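Alpha-galacturonidase (Bacillus subtilis, PDB 3FEF) hydrolyses alpha-1,4-linked galacturonic acid, probably di-galacturonate in nature, as a tetrameric family 4 glycosidase that uses NAD(+) and manganese. Local coordinates at residues 27-35 with 329-339. Residues are numbered along the deposited sequence; the frame is centred on the assembly and turned at random.
Sequences SIDERMSGT and VNIIAALLGLG
Bent at chi3 (-69°), the chain of Arg-31 lays its guanidinium flat over Ala-333, whose CB lies 3.4 Å above the plane, over its centre; the like bend in Met-32 (-66°), a selenomethionine, sets CE 3.6 Å from Val-329 CG1. Met-32 SE rests 3.6 Å from Leu-336 CD1 and also meets Ile-332 CG2, while Met-32 CG is pressed tightly, at 3.3 Å, against Leu-338 CD1. Asp-29 fixes the guanidinium side-on, in its plane: Arg-31 NE bonds to Asp-29 OD1 and NH2 to OD2, a salt bridge, each through a syn lone pair, and OD1 uses its anti lone pair for the backbone N of Arg-31, closing an Asx turn. This loop joins helix 18-28 to strand 34-39 of the Rossmann-type parallel sheet, where NAD(+) probably binds, as in relatives, and here meets helix 328-335 of the C-terminal region, which ends in a Schellman motif at Gly-337. Arg-31 NH1 reaches that end by a weak bond to Leu-338 O (3.4 Å), and a water links NH1 to Asn-330 O. A leucine in place of Arg-31 would probably leave the Asp-29 carboxylate without its charged mate and Leu-338 O without this donor. Asn-330 OD1 lies 3.5 Å from Arg-31 NH2, the two planes 70° apart, and ND2 donates a hydrogen bond to Glu-327 OE1.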
loop_
_atom_site.group_PDB
_atom_site.type_symbol
_atom_site.label_atom_id
_atom_site.label_comp_id
_atom_site.label_asym_id
_atom_site.label_seq_id
_atom_site.Cartn_x
_atom_site.Cartn_y
_atom_site.Cartn_z
ATOM N N SER A 27 -7.327 41.423 -15.443
ATOM C CA SER A 27 -7.580 42.845 -15.586
ATOM C C SER A 27 -8.611 43.327 -14.575
ATOM O O SER A 27 -8.618 44.492 -14.217
ATOM C CB SER A 27 -7.999 43.184 -17.019
ATOM O OG SER A 27 -9.330 42.762 -17.256
ATOM N N ILE A 28 -9.472 42.433 -14.100
ATOM C CA ILE A 28 -10.493 42.832 -13.123
ATOM C C ILE A 28 -10.227 42.450 -11.660
ATOM O O ILE A 28 -10.993 42.831 -10.783
ATOM C CB ILE A 28 -11.900 42.317 -13.498
ATOM C CG1 ILE A 28 -11.889 40.797 -13.696
ATOM C CG2 ILE A 28 -12.407 43.028 -14.742
ATOM C CD1 ILE A 28 -13.211 40.258 -14.189
ATOM N N ASP A 29 -9.169 41.692 -11.388
ATOM C CA ASP A 29 -8.861 41.359 -9.997
ATOM C C ASP A 29 -8.072 42.491 -9.354
ATOM O O ASP A 29 -7.027 42.884 -9.853
ATOM C CB ASP A 29 -8.106 40.033 -9.884
ATOM C CG ASP A 29 -8.386 39.322 -8.570
ATOM O OD1 ASP A 29 -7.948 39.813 -7.510
ATOM O OD2 ASP A 29 -9.069 38.278 -8.594
ATOM N N GLU A 30 -8.579 43.031 -8.252
ATOM C CA GLU A 30 -7.917 44.161 -7.609
ATOM C C GLU A 30 -7.003 43.698 -6.470
ATOM O O GLU A 30 -6.286 44.491 -5.864
ATOM C CB GLU A 30 -8.958 45.180 -7.128
ATOM C CG GLU A 30 -10.034 45.478 -8.184
ATOM C CD GLU A 30 -10.631 46.877 -8.069
ATOM O OE1 GLU A 30 -10.155 47.679 -7.236
ATOM O OE2 GLU A 30 -11.579 47.180 -8.826
ATOM N N ARG A 31 -7.012 42.398 -6.213
ATOM C CA ARG A 31 -6.185 41.803 -5.170
ATOM C C ARG A 31 -4.693 41.779 -5.511
ATOM O O ARG A 31 -3.860 41.704 -4.619
ATOM C CB ARG A 31 -6.670 40.382 -4.872
ATOM C CG ARG A 31 -8.025 40.282 -4.138
ATOM C CD ARG A 31 -8.387 38.798 -3.867
ATOM N NE ARG A 31 -8.707 38.067 -5.093
ATOM C CZ ARG A 31 -9.123 36.805 -5.146
ATOM N NH1 ARG A 31 -9.275 36.095 -4.034
ATOM N NH2 ARG A 31 -9.390 36.250 -6.323
HETATM N N MSE A 32 -4.342 41.856 -6.792
HETATM C CA MSE A 32 -2.962 41.596 -7.197
HETATM C C MSE A 32 -2.443 42.513 -8.289
HETATM O O MSE A 32 -3.209 43.112 -9.032
HETATM C CB MSE A 32 -2.830 40.165 -7.728
HETATM C CG MSE A 32 -3.132 39.054 -6.745
HETATM SE SE MSE A 32 -3.118 37.321 -7.683
HETATM C CE MSE A 32 -4.657 37.530 -8.851
ATOM N N SER A 33 -1.125 42.572 -8.414
ATOM C CA SER A 33 -0.520 43.220 -9.560
ATOM C C SER A 33 0.917 42.769 -9.715
ATOM O O SER A 33 1.530 42.298 -8.756
ATOM C CB SER A 33 -0.594 44.745 -9.413
ATOM O OG SER A 33 0.476 45.208 -8.616
ATOM N N GLY A 34 1.461 42.926 -10.919
ATOM C CA GLY A 34 2.842 42.549 -11.209
ATOM C C GLY A 34 3.052 42.429 -12.707
ATOM O O GLY A 34 2.506 43.215 -13.483
ATOM N N THR A 35 3.821 41.429 -13.127
ATOM C CA THR A 35 4.185 41.295 -14.537
ATOM C C THR A 35 3.937 39.893 -15.106
ATOM O O THR A 35 4.048 38.883 -14.406
ATOM C CB THR A 35 5.674 41.587 -14.738
ATOM O OG1 THR A 35 6.420 40.540 -14.121
ATOM C CG2 THR A 35 6.071 42.905 -14.078
ATOM N N VAL A 329 -7.007 32.492 -12.269
ATOM C CA VAL A 329 -6.646 33.643 -11.445
ATOM C C VAL A 329 -7.084 33.539 -9.982
ATOM O O VAL A 329 -6.375 33.992 -9.078
ATOM C CB VAL A 329 -7.185 34.913 -12.073
ATOM C CG1 VAL A 329 -7.006 36.104 -11.124
ATOM C CG2 VAL A 329 -6.476 35.143 -13.412
ATOM N N ASN A 330 -8.266 32.975 -9.754
ATOM C CA ASN A 330 -8.707 32.667 -8.411
ATOM C C ASN A 330 -7.726 31.711 -7.730
ATOM O O ASN A 330 -7.416 31.861 -6.550
ATOM C CB ASN A 330 -10.095 32.030 -8.440
ATOM C CG ASN A 330 -11.192 33.037 -8.760
ATOM O OD1 ASN A 330 -10.988 34.247 -8.657
ATOM N ND2 ASN A 330 -12.366 32.539 -9.142
ATOM N N ILE A 331 -7.230 30.740 -8.493
ATOM C CA ILE A 331 -6.319 29.750 -7.970
ATOM C C ILE A 331 -4.991 30.406 -7.660
ATOM O O ILE A 331 -4.377 30.119 -6.634
ATOM C CB ILE A 331 -6.096 28.577 -8.958
ATOM C CG1 ILE A 331 -7.365 27.722 -9.086
ATOM C CG2 ILE A 331 -4.935 27.701 -8.490
ATOM C CD1 ILE A 331 -7.194 26.552 -10.058
ATOM N N ILE A 332 -4.550 31.300 -8.535
ATOM C CA ILE A 332 -3.304 32.020 -8.278
ATOM C C ILE A 332 -3.441 32.866 -7.001
ATOM O O ILE A 332 -2.573 32.845 -6.119
ATOM C CB ILE A 332 -2.928 32.919 -9.471
ATOM C CG1 ILE A 332 -2.564 32.060 -10.680
ATOM C CG2 ILE A 332 -1.799 33.888 -9.094
ATOM C CD1 ILE A 332 -2.496 32.852 -12.019
ATOM N N ALA A 333 -4.535 33.612 -6.887
ATOM C CA ALA A 333 -4.766 34.392 -5.662
ATOM C C ALA A 333 -4.720 33.500 -4.408
ATOM O O ALA A 333 -4.150 33.874 -3.389
ATOM C CB ALA A 333 -6.090 35.143 -5.731
ATOM N N ALA A 334 -5.326 32.318 -4.486
ATOM C CA ALA A 334 -5.357 31.435 -3.321
ATOM C C ALA A 334 -3.928 30.972 -3.022
ATOM O O ALA A 334 -3.519 30.860 -1.869
ATOM C CB ALA A 334 -6.262 30.246 -3.577
ATOM N N LEU A 335 -3.157 30.715 -4.067
ATOM C CA LEU A 335 -1.794 30.244 -3.871
ATOM C C LEU A 335 -0.941 31.311 -3.222
ATOM O O LEU A 335 0.027 30.996 -2.547
ATOM C CB LEU A 335 -1.184 29.759 -5.187
ATOM C CG LEU A 335 -1.726 28.386 -5.608
ATOM C CD1 LEU A 335 -1.295 28.053 -7.017
ATOM C CD2 LEU A 335 -1.253 27.309 -4.630
ATOM N N LEU A 336 -1.317 32.573 -3.404
ATOM C CA LEU A 336 -0.573 33.688 -2.797
ATOM C C LEU A 336 -1.079 34.047 -1.406
ATOM O O LEU A 336 -0.533 34.934 -0.737
ATOM C CB LEU A 336 -0.610 34.917 -3.705
ATOM C CG LEU A 336 0.090 34.672 -5.050
ATOM C CD1 LEU A 336 -0.358 35.655 -6.102
ATOM C CD2 LEU A 336 1.597 34.710 -4.874
ATOM N N GLY A 337 -2.115 33.346 -0.958
ATOM C CA GLY A 337 -2.651 33.592 0.370
ATOM C C GLY A 337 -3.735 34.651 0.379
ATOM O O GLY A 337 -4.179 35.063 1.437
ATOM N N LEU A 338 -4.198 35.064 -0.799
ATOM C CA LEU A 338 -5.179 36.152 -0.882
ATOM C C LEU A 338 -6.604 35.651 -0.849
ATOM O O LEU A 338 -7.538 36.402 -1.112
ATOM C CB LEU A 338 -4.959 36.979 -2.150
ATOM C CG LEU A 338 -3.527 37.518 -2.265
ATOM C CD1 LEU A 338 -3.306 38.156 -3.613
ATOM C CD2 LEU A 338 -3.229 38.497 -1.144
ATOM N N GLY A 339 -6.753 34.376 -0.525
ATOM C CA GLY A 339 -8.038 33.721 -0.425
ATOM C C GLY A 339 -7.725 32.253 -0.162
ATOM O O GLY A 339 -6.539 31.866 -0.091
HETATM O O HOH W 1 -9.106 33.005 -4.452
#